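PDB 7M1B: galactose-binding-like protein, which probably binds galactose or related sugars through a galactose-binding-like domain and, as a SusE-like protein, may also take part in glycan degradation. Local coordinates for residues E203-T208 / M262-Q267; D222-T227 / Y243-D248; S269-W274 / L374-T379; E291-G296 / W310-D315. All blocks are in the same frame, centred on the assembly; numbering follows the deposited sequence.

All four contacts belong to one antiparallel, curled sheet system in the galactose-binding-like part of the chain. Contact 3, the pairing of 269-274 with 374-379, is central to it: contact 1 lies about 9 Å away, centre to centre, and touches it through Leu-207 and Lys-204 on Trp-375, while contact 4, about 13 Å away, meets it where Phe-271 packs on Trp-292 and Val-294. Contacts 1 and 4 are about 17 Å apart between centres. Contact 2 lies at the surface, about 21 Å from the centre of contact 3, yet its strand 244-245 pairs with strand 370-380; it holds the 1,2-ethanediol, probably acquired during crystallisation.

Contact 1: residues E203-T208 / M262-Q267; sequences EKLDLT and MGQTAQ
In the galactose-binding-like beta-sandwich, Leu-205 closes against Met-262 and Ala-266 where the chain leaves strand 203-204 and meets the corner of strand 256-274 at Gly-263 and Gln-264. The apolar half of the contact is made mainly by one methyl: Leu-205 CD1 reaches Ala-266 CB at 3.8 Å and Met-262 SD at 3.9 Å. It is carried there by an extended second torsion (chi2 -179°), with the side chain of Met-262 bent at its end. An alanine in place of Leu-205 would probably leave the sulphur of Met-262 and the methyl of Ala-266 without this partner and open a gap in a buried spot also lined by Leu-268.

The polar half contains no direct hydrogen bond between the two segments and is bridged by water instead. Gln-264 starts with CG between its backbone N and carbonyl carbon (chi1 55°) and then runs extended toward the loop at Leu-205 and Asp-206. NE2 gives both its protons to water. One water accepts from Gln-264 NE2 at 3.0 Å and from Asp-206 N at 3.0 Å, and donates to Glu-203 OE1 at 2.9 Å. The other accepts from Gln-264 NE2 at 2.7 Å and donates to Met-262 O at 2.8 Å and Asp-206 O at 2.9 Å. The backbone of Leu-205 also bonds to Phe-376, tying the loop to strand 370-380. Beyond it Asp-206 forms an Asx turn, its OD1 accepting from both the backbone N and OG1 of Thr-208, which arrive from the same face of the carboxylate plane.

Contact 2: residues D222-T227 / Y243-D248; sequences DNAGHT and YAHGYD. With EDO (1,2-ethanediol), chain B.
Asn-223 binds the 243-248 segment with both its backbone and its amide. Its N donates to His-245 O at 3.0 Å, and ND2 donates to Gly-246 O, in the amide plane, at 3.0 Å. Gly-246 O is gripped a second time, from the opposite face of its carbonyl plane, by His-245 ND1 at 2.8 Å. With CG anti to the backbone N (chi1 -158°), the Asn-223 amide stacks on the Tyr-247 ring, planes 15° apart. The phenol of Tyr-247 donates to Asp-222 OD1 at 2.7 Å, from above the carboxylate plane, and accepts from a water that also bonds weakly to Asn-223 OD1, as does Ala-224 N.

The contact joins a surface loop of the galactose-binding-like fold to the short strand 244-245, which pairs in turn with strand 370-380. One further water links the loop to this strand, accepting from His-245 N and lying 2.8 Å from Asn-223 O.

At the other end Tyr-243 OH donates to Ala-224 O at 2.6 Å, in the carbonyl plane and on a lone pair. His-226 turns its CD2 edge to the face of that tyrosine, planes at 57°, while its ND1 is satisfied by Ser-230 OG. Tyr-243 N, over the His-226 ring, is buried without a partner in the model. His-245 NE2 bonds weakly to 1,2-ethanediol O2 at 3.1 Å, and Arg-276 NH1 also bonds the diol.

Contact 3: residues S269-W274 / L374-T379; sequences SRFTSW and LWFYGT
Phe-271 and Phe-376 form a non-hydrogen-bonded pair on the buried side of two antiparallel strands. The side chains lie side by side, with ring planes near parallel but slid so far apart that they barely overlap; what fills the Phe-376 face is Phe-271 CB, 3.8 Å from its centroid. Further along, Leu-374 CD2 sits 3.6 Å from Ser-273 OG, and Trp-292 and Val-294 cover Phe-271.

The face of Arg-270 and Tyr-377 is more open and more polar. Arg-270 starts with CG between the backbone N and the carbonyl carbon (chi1 67°) and runs extended to NE; its guanidinium lies flat on the Tyr-377 ring, CZ 3.8 Å from the centroid and planes 13° apart, a cation-pi stack that Glu-202 steadies by a salt bridge to NE. A water donates to Thr-272 OG1 at 2.8 Å and also meets Tyr-377 OH, while Thr-272 OG1 is also bonded to Glu-342. The buried Trp-274 closes the end of this face, its edge toward the face of Trp-375, CH2 to CD2 3.7 Å.

Paired backbone bonds join Thr-272 and Trp-375, and Ser-269 with Arg-270 opposite Tyr-377 makes a classic beta bulge in the antiparallel sheet of a galactose-binding-like sandwich.

Contact 4: residues E291-G296 / W310-D315; sequences EWEVWG and WTKLAD
Just before strand 311-315, Trp-310 brings CE3 of its indole to 3.5 Å from Gly-296 C. Thr-311 then pairs with that glycine by two backbone bonds, Gly-296 N to Thr-311 O being 2.7 Å.

Lys-312 crosses the face of Trp-295: its CB stands over the centre of the six-membered ring, 3.6 Å from the centroid and 9° off the normal, and CG continues over the CE2-NE1 side. The chain bends at its third torsion (chi3 99°), and NZ reaches Asp-315 OD1 at 2.9 Å on the syn side of the carboxylate. The indole NE1 of Trp-295, for its part, donates to Glu-293 OE1, which lies in the ring plane, at 2.8 Å. An alanine in place of Trp-295 would probably leave Glu-293 OE1 without that donor and let the Lys-312 methylenes, no longer covered by a ring, turn more freely.

At Leu-313 the antiparallel pairing slips by one residue, a classic beta bulge in this sheet of the galactose-binding-like fold: Leu-313 N at 2.7 Å and Ala-314 N at 3.2 Å both donate to Val-294 O. Leu-313 CD1 packs close to Gly-296 N, and a CB on that glycine would clash with it. Ala-314 returns a bond through its O to Val-294 N and sets its methyl opposite the valine CB.

Asp-315 brings OD1 to 3.6 Å from Glu-293 OE2; a water lies within hydrogen-bonding distance of both carboxylates, and Lys-312 NZ, a long salt bridge from Glu-293 OE2, is likely to offset the repulsion.

Contact 1: residues E203-T208 / M262-Q267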
# COMPACT_ATOMS: atom_id res chain seq x y z
N GLU A 203 -1.30 0.85 13.68
CA GLU A 203 -1.52 2.14 14.32
C GLU A 203 -1.42 3.18 13.22
O GLU A 203 -0.75 2.94 12.23
CB GLU A 203 -0.48 2.39 15.43
CG GLU A 203 0.96 2.58 14.94
CD GLU A 203 2.05 2.58 16.01
OE1 GLU A 203 2.83 3.58 16.05
OE2 GLU A 203 2.20 1.56 16.75
N LYS A 204 -1.89 4.42 13.52
CA LYS A 204 -1.63 5.52 12.60
C LYS A 204 -0.16 5.90 12.81
O LYS A 204 0.24 6.30 13.94
CB LYS A 204 -2.54 6.70 13.00
CG LYS A 204 -2.42 7.88 12.04
CD LYS A 204 -3.40 8.97 12.57
CE LYS A 204 -3.21 10.32 11.97
NZ LYS A 204 -4.36 11.13 12.46
N LEU A 205 0.68 5.87 11.74
CA LEU A 205 2.08 6.20 11.92
C LEU A 205 2.18 7.71 12.25
O LEU A 205 1.44 8.54 11.72
CB LEU A 205 2.85 5.84 10.67
CG LEU A 205 2.79 4.36 10.31
CD1 LEU A 205 3.62 4.13 9.07
CD2 LEU A 205 3.29 3.51 11.49
N ASP A 206 3.18 8.05 13.06
CA ASP A 206 3.36 9.42 13.58
C ASP A 206 3.60 10.39 12.42
O ASP A 206 4.67 10.43 11.82
CB ASP A 206 4.59 9.36 14.48
CG ASP A 206 4.92 10.71 15.18
OD1 ASP A 206 4.34 11.74 14.78
OD2 ASP A 206 5.88 10.71 16.00
N LEU A 207 2.59 11.23 12.15
CA LEU A 207 2.62 12.15 11.03
C LEU A 207 3.75 13.17 11.15
O LEU A 207 4.20 13.74 10.13
CB LEU A 207 1.26 12.83 10.87
CG LEU A 207 0.18 11.90 10.31
CD1 LEU A 207 -1.23 12.49 10.50
CD2 LEU A 207 0.41 11.55 8.81
N THR A 208 4.14 13.52 12.39
CA THR A 208 5.12 14.58 12.54
C THR A 208 6.51 14.19 12.09
O THR A 208 7.28 15.10 11.72
CB THR A 208 5.23 14.99 14.03
OG1 THR A 208 5.91 14.00 14.81
CG2 THR A 208 3.91 15.28 14.70
N MET A 262 8.87 8.62 5.60
CA MET A 262 7.96 8.40 6.73
C MET A 262 8.64 8.71 8.09
O MET A 262 7.96 8.92 9.08
CB MET A 262 7.43 6.97 6.77
CG MET A 262 6.55 6.65 5.48
SD MET A 262 5.52 5.18 5.83
CE MET A 262 6.82 3.96 5.95
N GLY A 263 9.97 8.79 8.10
CA GLY A 263 10.74 9.12 9.29
C GLY A 263 10.90 7.94 10.27
O GLY A 263 11.53 8.09 11.35
N GLN A 264 10.51 6.75 9.82
CA GLN A 264 10.69 5.53 10.56
C GLN A 264 10.40 4.40 9.59
O GLN A 264 9.77 4.63 8.54
CB GLN A 264 9.73 5.38 11.73
CG GLN A 264 8.27 5.49 11.36
CD GLN A 264 7.38 5.20 12.56
OE1 GLN A 264 7.72 4.36 13.42
NE2 GLN A 264 6.26 5.95 12.64
N THR A 265 10.76 3.18 10.01
CA THR A 265 10.47 2.01 9.17
C THR A 265 9.24 1.30 9.72
O THR A 265 9.11 1.12 10.92
CB THR A 265 11.67 1.07 9.19
OG1 THR A 265 12.76 1.82 8.61
CG2 THR A 265 11.45 -0.14 8.30
N ALA A 266 8.39 0.79 8.83
CA ALA A 266 7.15 0.14 9.26
C ALA A 266 6.72 -0.92 8.26
O ALA A 266 6.98 -0.79 7.09
CB ALA A 266 6.06 1.18 9.45
N GLN A 267 6.00 -1.92 8.77
CA GLN A 267 5.22 -2.86 7.97
C GLN A 267 3.87 -2.21 7.73
O GLN A 267 3.15 -1.93 8.69
CB GLN A 267 5.07 -4.20 8.75
CG GLN A 267 4.54 -5.34 7.86
CD GLN A 267 5.46 -5.77 6.74
OE1 GLN A 267 6.66 -6.02 6.90
NE2 GLN A 267 4.88 -5.90 5.56
O HOH W 1 4.19 5.79 14.83
O HOH W 2 6.22 8.10 11.06

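Contact 2: residues D222-T227 / Y243-D248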
# COMPACT_ATOMS: atom_id res chain seq x y z
N ASP A 222 5.76 22.09 -4.27
CA ASP A 222 5.87 23.29 -3.42
C ASP A 222 5.24 24.52 -4.08
O ASP A 222 5.53 25.68 -3.70
CB ASP A 222 7.36 23.58 -3.09
CG ASP A 222 8.17 23.97 -4.29
OD1 ASP A 222 7.68 23.73 -5.40
OD2 ASP A 222 9.30 24.50 -4.06
N ASN A 223 4.22 24.31 -4.90
CA ASN A 223 3.54 25.43 -5.53
C ASN A 223 2.49 25.99 -4.54
O ASN A 223 2.03 25.35 -3.57
CB ASN A 223 2.87 24.97 -6.83
CG ASN A 223 2.59 26.10 -7.82
OD1 ASN A 223 2.93 27.28 -7.56
ND2 ASN A 223 1.98 25.77 -8.95
N ALA A 224 2.08 27.26 -4.78
CA ALA A 224 0.91 27.91 -4.20
C ALA A 224 1.04 27.99 -2.68
O ALA A 224 0.07 27.84 -1.93
CB ALA A 224 -0.40 27.25 -4.63
N GLY A 225 2.29 28.12 -2.20
CA GLY A 225 2.51 28.46 -0.81
C GLY A 225 2.58 27.28 0.13
O GLY A 225 2.79 27.47 1.31
N HIS A 226 2.59 26.04 -0.42
CA HIS A 226 2.63 24.89 0.48
C HIS A 226 3.80 23.98 0.09
O HIS A 226 4.67 24.39 -0.70
CB HIS A 226 1.29 24.11 0.54
CG HIS A 226 0.24 24.67 1.44
ND1 HIS A 226 0.05 24.16 2.74
CD2 HIS A 226 -0.73 25.58 1.23
CE1 HIS A 226 -0.98 24.78 3.29
NE2 HIS A 226 -1.49 25.66 2.36
N THR A 227 3.97 22.88 0.80
CA THR A 227 4.98 21.90 0.46
C THR A 227 4.41 20.50 0.52
O THR A 227 3.30 20.26 1.02
CB THR A 227 6.26 21.96 1.31
OG1 THR A 227 5.94 21.35 2.58
CG2 THR A 227 6.79 23.36 1.45
N TYR A 243 -3.37 21.85 1.14
CA TYR A 243 -3.05 20.98 0.01
C TYR A 243 -1.52 20.97 -0.12
O TYR A 243 -0.83 21.76 0.49
CB TYR A 243 -3.53 21.62 -1.32
CG TYR A 243 -3.22 23.09 -1.49
CD1 TYR A 243 -1.94 23.56 -1.90
CD2 TYR A 243 -4.21 24.05 -1.31
CE1 TYR A 243 -1.65 24.92 -2.02
CE2 TYR A 243 -3.94 25.40 -1.42
CZ TYR A 243 -2.69 25.84 -1.85
OH TYR A 243 -2.49 27.17 -1.91
N ALA A 244 -1.02 19.97 -0.86
CA ALA A 244 0.29 20.09 -1.52
C ALA A 244 -0.02 20.18 -3.02
O ALA A 244 -0.83 19.40 -3.57
CB ALA A 244 1.18 18.88 -1.26
N HIS A 245 0.63 21.10 -3.73
CA HIS A 245 0.20 21.48 -5.08
C HIS A 245 1.41 21.48 -6.00
O HIS A 245 2.45 22.03 -5.64
CB HIS A 245 -0.32 22.95 -5.01
CG HIS A 245 -1.16 23.36 -6.19
ND1 HIS A 245 -0.66 23.43 -7.50
CD2 HIS A 245 -2.43 23.80 -6.25
CE1 HIS A 245 -1.66 23.85 -8.29
NE2 HIS A 245 -2.72 24.15 -7.54
N GLY A 246 1.26 20.67 -7.10
CA GLY A 246 2.32 20.68 -8.11
C GLY A 246 2.23 21.78 -9.16
O GLY A 246 1.60 22.81 -8.95
N TYR A 247 3.07 21.61 -10.19
CA TYR A 247 3.09 22.49 -11.35
C TYR A 247 2.49 21.81 -12.56
O TYR A 247 2.59 20.63 -12.64
CB TYR A 247 4.53 22.96 -11.60
CG TYR A 247 5.16 23.68 -10.43
CD1 TYR A 247 5.00 25.05 -10.29
CD2 TYR A 247 5.73 22.97 -9.34
CE1 TYR A 247 5.54 25.74 -9.20
CE2 TYR A 247 6.27 23.63 -8.24
CZ TYR A 247 6.09 25.00 -8.14
OH TYR A 247 6.60 25.61 -7.04
N ASP A 248 2.03 22.60 -13.54
CA ASP A 248 1.51 22.04 -14.76
C ASP A 248 2.60 21.34 -15.54
O ASP A 248 3.71 21.87 -15.75
CB ASP A 248 1.01 23.20 -15.60
CG ASP A 248 -0.30 23.78 -15.18
OD1 ASP A 248 -1.12 23.12 -14.54
OD2 ASP A 248 -0.58 24.83 -15.74
C1 EDO B . -4.83 27.69 -4.72
O1 EDO B . -6.25 27.66 -4.68
C2 EDO B . -4.31 26.46 -5.37
O2 EDO B . -5.07 25.91 -6.49
O HOH W 3 2.29 22.88 -2.30
O HOH W 4 6.05 28.23 -6.46

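Contact 3: residues S269-W274 / L374-T379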
# COMPACT_ATOMS: atom_id res chain seq x y z
N SER A 269 -0.02 -1.47 6.48
CA SER A 269 -1.33 -2.09 6.34
C SER A 269 -2.17 -1.40 5.28
O SER A 269 -2.72 -2.05 4.42
CB SER A 269 -2.08 -2.23 7.64
OG SER A 269 -2.22 -0.92 8.26
N ARG A 270 -2.37 -0.10 5.43
CA ARG A 270 -3.28 0.63 4.54
C ARG A 270 -3.01 2.12 4.68
O ARG A 270 -2.21 2.53 5.54
CB ARG A 270 -4.70 0.32 5.05
CG ARG A 270 -5.01 0.90 6.42
CD ARG A 270 -6.40 0.41 6.93
NE ARG A 270 -6.77 1.05 8.21
CZ ARG A 270 -7.35 2.24 8.43
NH1 ARG A 270 -7.70 3.05 7.44
NH2 ARG A 270 -7.57 2.61 9.68
N PHE A 271 -3.55 2.92 3.75
CA PHE A 271 -3.48 4.36 3.94
C PHE A 271 -4.80 4.97 3.48
O PHE A 271 -5.62 4.33 2.82
CB PHE A 271 -2.28 4.94 3.16
CG PHE A 271 -2.38 4.94 1.64
CD1 PHE A 271 -2.14 3.78 0.88
CD2 PHE A 271 -2.90 6.06 0.98
CE1 PHE A 271 -2.26 3.80 -0.52
CE2 PHE A 271 -3.02 6.08 -0.41
CZ PHE A 271 -2.77 4.92 -1.17
N THR A 272 -5.01 6.22 3.93
CA THR A 272 -6.20 6.99 3.58
C THR A 272 -5.72 8.24 2.84
O THR A 272 -4.71 8.87 3.24
CB THR A 272 -7.02 7.46 4.79
OG1 THR A 272 -7.25 6.28 5.56
CG2 THR A 272 -8.33 8.11 4.42
N SER A 273 -6.40 8.58 1.72
CA SER A 273 -5.97 9.68 0.84
C SER A 273 -7.15 10.66 0.72
O SER A 273 -8.32 10.25 0.56
CB SER A 273 -5.70 9.10 -0.57
OG SER A 273 -5.31 10.16 -1.40
N TRP A 274 -6.87 11.96 0.95
CA TRP A 274 -7.86 12.99 0.68
C TRP A 274 -7.45 13.91 -0.45
O TRP A 274 -6.31 14.34 -0.49
CB TRP A 274 -8.04 13.91 1.91
CG TRP A 274 -8.77 13.22 3.03
CD1 TRP A 274 -10.09 13.41 3.33
CD2 TRP A 274 -8.21 12.43 4.08
NE1 TRP A 274 -10.40 12.78 4.52
CE2 TRP A 274 -9.26 12.17 4.99
CE3 TRP A 274 -6.94 11.87 4.33
CZ2 TRP A 274 -9.09 11.36 6.14
CZ3 TRP A 274 -6.76 11.13 5.50
CH2 TRP A 274 -7.82 10.86 6.37
N LEU A 374 -2.51 12.56 3.47
CA LEU A 374 -2.27 11.10 3.36
C LEU A 374 -1.95 10.58 4.77
O LEU A 374 -1.09 11.21 5.45
CB LEU A 374 -1.01 10.83 2.54
CG LEU A 374 -1.10 11.17 1.08
CD1 LEU A 374 0.28 10.95 0.44
CD2 LEU A 374 -2.16 10.26 0.42
N TRP A 375 -2.79 9.67 5.27
CA TRP A 375 -2.47 9.04 6.55
C TRP A 375 -2.11 7.58 6.33
O TRP A 375 -2.87 6.88 5.70
CB TRP A 375 -3.68 9.13 7.49
CG TRP A 375 -3.98 10.50 8.02
CD1 TRP A 375 -3.32 11.66 7.70
CD2 TRP A 375 -5.10 10.83 8.87
NE1 TRP A 375 -3.93 12.70 8.36
CE2 TRP A 375 -5.03 12.22 9.08
CE3 TRP A 375 -6.10 10.08 9.56
CZ2 TRP A 375 -5.96 12.89 9.88
CZ3 TRP A 375 -6.99 10.78 10.36
CH2 TRP A 375 -6.94 12.17 10.53
N PHE A 376 -0.99 7.13 6.94
CA PHE A 376 -0.50 5.75 6.74
C PHE A 376 -0.72 4.96 8.04
O PHE A 376 -0.53 5.52 9.12
CB PHE A 376 0.97 5.76 6.36
CG PHE A 376 1.20 5.98 4.89
CD1 PHE A 376 0.70 7.07 4.22
CD2 PHE A 376 1.81 4.96 4.14
CE1 PHE A 376 0.91 7.18 2.85
CE2 PHE A 376 2.04 5.09 2.78
CZ PHE A 376 1.45 6.14 2.13
N TYR A 377 -1.00 3.68 7.89
CA TYR A 377 -1.24 2.81 9.02
C TYR A 377 -0.33 1.63 8.93
O TYR A 377 -0.07 1.16 7.82
CB TYR A 377 -2.69 2.32 9.10
CG TYR A 377 -3.67 3.45 9.35
CD1 TYR A 377 -4.12 4.25 8.29
CD2 TYR A 377 -4.10 3.77 10.63
CE1 TYR A 377 -4.98 5.32 8.49
CE2 TYR A 377 -4.97 4.83 10.86
CZ TYR A 377 -5.41 5.60 9.79
OH TYR A 377 -6.28 6.63 9.99
N GLY A 378 0.13 1.10 10.07
CA GLY A 378 0.92 -0.13 10.01
C GLY A 378 1.55 -0.37 11.39
O GLY A 378 1.13 0.20 12.41
N THR A 379 2.64 -1.10 11.39
CA THR A 379 3.33 -1.49 12.61
C THR A 379 4.78 -1.02 12.51
O THR A 379 5.53 -1.57 11.71
CB THR A 379 3.29 -3.02 12.82
OG1 THR A 379 1.92 -3.52 12.74
CG2 THR A 379 3.98 -3.36 14.14
O HOH W 5 -7.96 7.16 8.16

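Contact 4: residues E291-G296 / W310-D315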
# COMPACT_ATOMS: atom_id res chain seq x y z
N GLU A 291 -5.40 7.01 -10.98
CA GLU A 291 -4.68 5.78 -10.72
C GLU A 291 -3.23 6.06 -10.41
O GLU A 291 -2.57 6.91 -11.01
CB GLU A 291 -4.75 4.84 -11.92
CG GLU A 291 -6.15 4.28 -12.12
CD GLU A 291 -6.13 3.15 -13.16
OE1 GLU A 291 -5.42 2.11 -12.94
OE2 GLU A 291 -6.83 3.26 -14.17
N TRP A 292 -2.69 5.28 -9.48
CA TRP A 292 -1.28 5.39 -9.16
C TRP A 292 -0.80 4.08 -8.52
O TRP A 292 -1.60 3.20 -8.14
CB TRP A 292 -1.07 6.58 -8.19
CG TRP A 292 -1.62 6.41 -6.78
CD1 TRP A 292 -0.94 6.04 -5.64
CD2 TRP A 292 -2.97 6.75 -6.37
NE1 TRP A 292 -1.83 6.02 -4.58
CE2 TRP A 292 -3.07 6.50 -4.97
CE3 TRP A 292 -4.12 7.19 -7.05
CZ2 TRP A 292 -4.25 6.70 -4.24
CZ3 TRP A 292 -5.30 7.38 -6.33
CH2 TRP A 292 -5.36 7.17 -4.93
N GLU A 293 0.51 3.99 -8.35
CA GLU A 293 1.14 2.97 -7.57
C GLU A 293 1.86 3.59 -6.39
O GLU A 293 2.40 4.68 -6.51
CB GLU A 293 2.14 2.17 -8.39
CG GLU A 293 1.47 1.58 -9.64
CD GLU A 293 2.45 1.01 -10.65
OE1 GLU A 293 3.69 1.36 -10.57
OE2 GLU A 293 1.94 0.34 -11.60
N VAL A 294 1.91 2.83 -5.30
CA VAL A 294 2.75 3.22 -4.16
C VAL A 294 3.95 2.30 -4.11
O VAL A 294 3.76 1.08 -4.19
CB VAL A 294 1.96 3.12 -2.84
CG1 VAL A 294 2.88 3.62 -1.71
CG2 VAL A 294 0.71 4.04 -2.90
N TRP A 295 5.17 2.87 -4.08
CA TRP A 295 6.40 2.11 -4.03
C TRP A 295 7.13 2.46 -2.75
O TRP A 295 6.91 3.54 -2.15
CB TRP A 295 7.27 2.54 -5.24
CG TRP A 295 6.76 2.01 -6.56
CD1 TRP A 295 5.60 2.36 -7.23
CD2 TRP A 295 7.37 0.96 -7.35
NE1 TRP A 295 5.49 1.65 -8.40
CE2 TRP A 295 6.58 0.82 -8.52
CE3 TRP A 295 8.59 0.26 -7.29
CZ2 TRP A 295 6.87 -0.14 -9.52
CZ3 TRP A 295 8.88 -0.69 -8.26
CH2 TRP A 295 8.06 -0.85 -9.39
N GLY A 296 8.02 1.57 -2.33
CA GLY A 296 8.74 1.92 -1.09
C GLY A 296 10.13 1.28 -1.02
O GLY A 296 10.41 0.30 -1.73
N TRP A 310 13.82 0.16 -5.35
CA TRP A 310 12.44 0.44 -4.94
C TRP A 310 11.57 -0.79 -5.19
O TRP A 310 11.75 -1.46 -6.22
CB TRP A 310 11.89 1.65 -5.71
CG TRP A 310 12.51 2.95 -5.26
CD1 TRP A 310 13.63 3.58 -5.78
CD2 TRP A 310 11.96 3.85 -4.28
NE1 TRP A 310 13.84 4.79 -5.12
CE2 TRP A 310 12.82 4.96 -4.19
CE3 TRP A 310 10.84 3.76 -3.42
CZ2 TRP A 310 12.55 6.04 -3.32
CZ3 TRP A 310 10.60 4.80 -2.55
CH2 TRP A 310 11.45 5.89 -2.51
N THR A 311 10.59 -1.07 -4.30
CA THR A 311 9.67 -2.21 -4.36
C THR A 311 8.25 -1.67 -4.48
O THR A 311 7.87 -0.69 -3.77
CB THR A 311 9.75 -3.08 -3.08
OG1 THR A 311 11.09 -3.54 -2.98
CG2 THR A 311 8.80 -4.25 -3.10
N LYS A 312 7.45 -2.25 -5.36
CA LYS A 312 6.06 -1.85 -5.47
C LYS A 312 5.23 -2.41 -4.31
O LYS A 312 5.33 -3.61 -3.94
CB LYS A 312 5.47 -2.27 -6.81
CG LYS A 312 4.15 -1.58 -7.11
CD LYS A 312 3.62 -1.88 -8.49
CE LYS A 312 2.58 -2.95 -8.48
NZ LYS A 312 2.01 -3.14 -9.84
N LEU A 313 4.42 -1.50 -3.72
CA LEU A 313 3.63 -1.87 -2.55
C LEU A 313 2.11 -1.92 -2.77
O LEU A 313 1.43 -2.57 -1.96
CB LEU A 313 3.87 -0.84 -1.43
CG LEU A 313 5.32 -0.49 -1.14
CD1 LEU A 313 5.40 0.59 -0.05
CD2 LEU A 313 6.21 -1.70 -0.72
N ALA A 314 1.56 -1.20 -3.76
CA ALA A 314 0.10 -1.13 -3.94
C ALA A 314 -0.18 -0.55 -5.31
O ALA A 314 0.61 0.25 -5.83
CB ALA A 314 -0.54 -0.22 -2.90
N ASP A 315 -1.28 -1.06 -5.91
CA ASP A 315 -1.91 -0.43 -7.06
C ASP A 315 -3.18 0.18 -6.53
O ASP A 315 -3.94 -0.46 -5.74
CB ASP A 315 -2.29 -1.49 -8.10
CG ASP A 315 -1.08 -2.16 -8.73
OD1 ASP A 315 -0.26 -1.46 -9.36
OD2 ASP A 315 -1.03 -3.38 -8.65
O HOH W 6 -0.68 -0.10 -11.71
O HOH W 7 3.37 -2.06 -12.05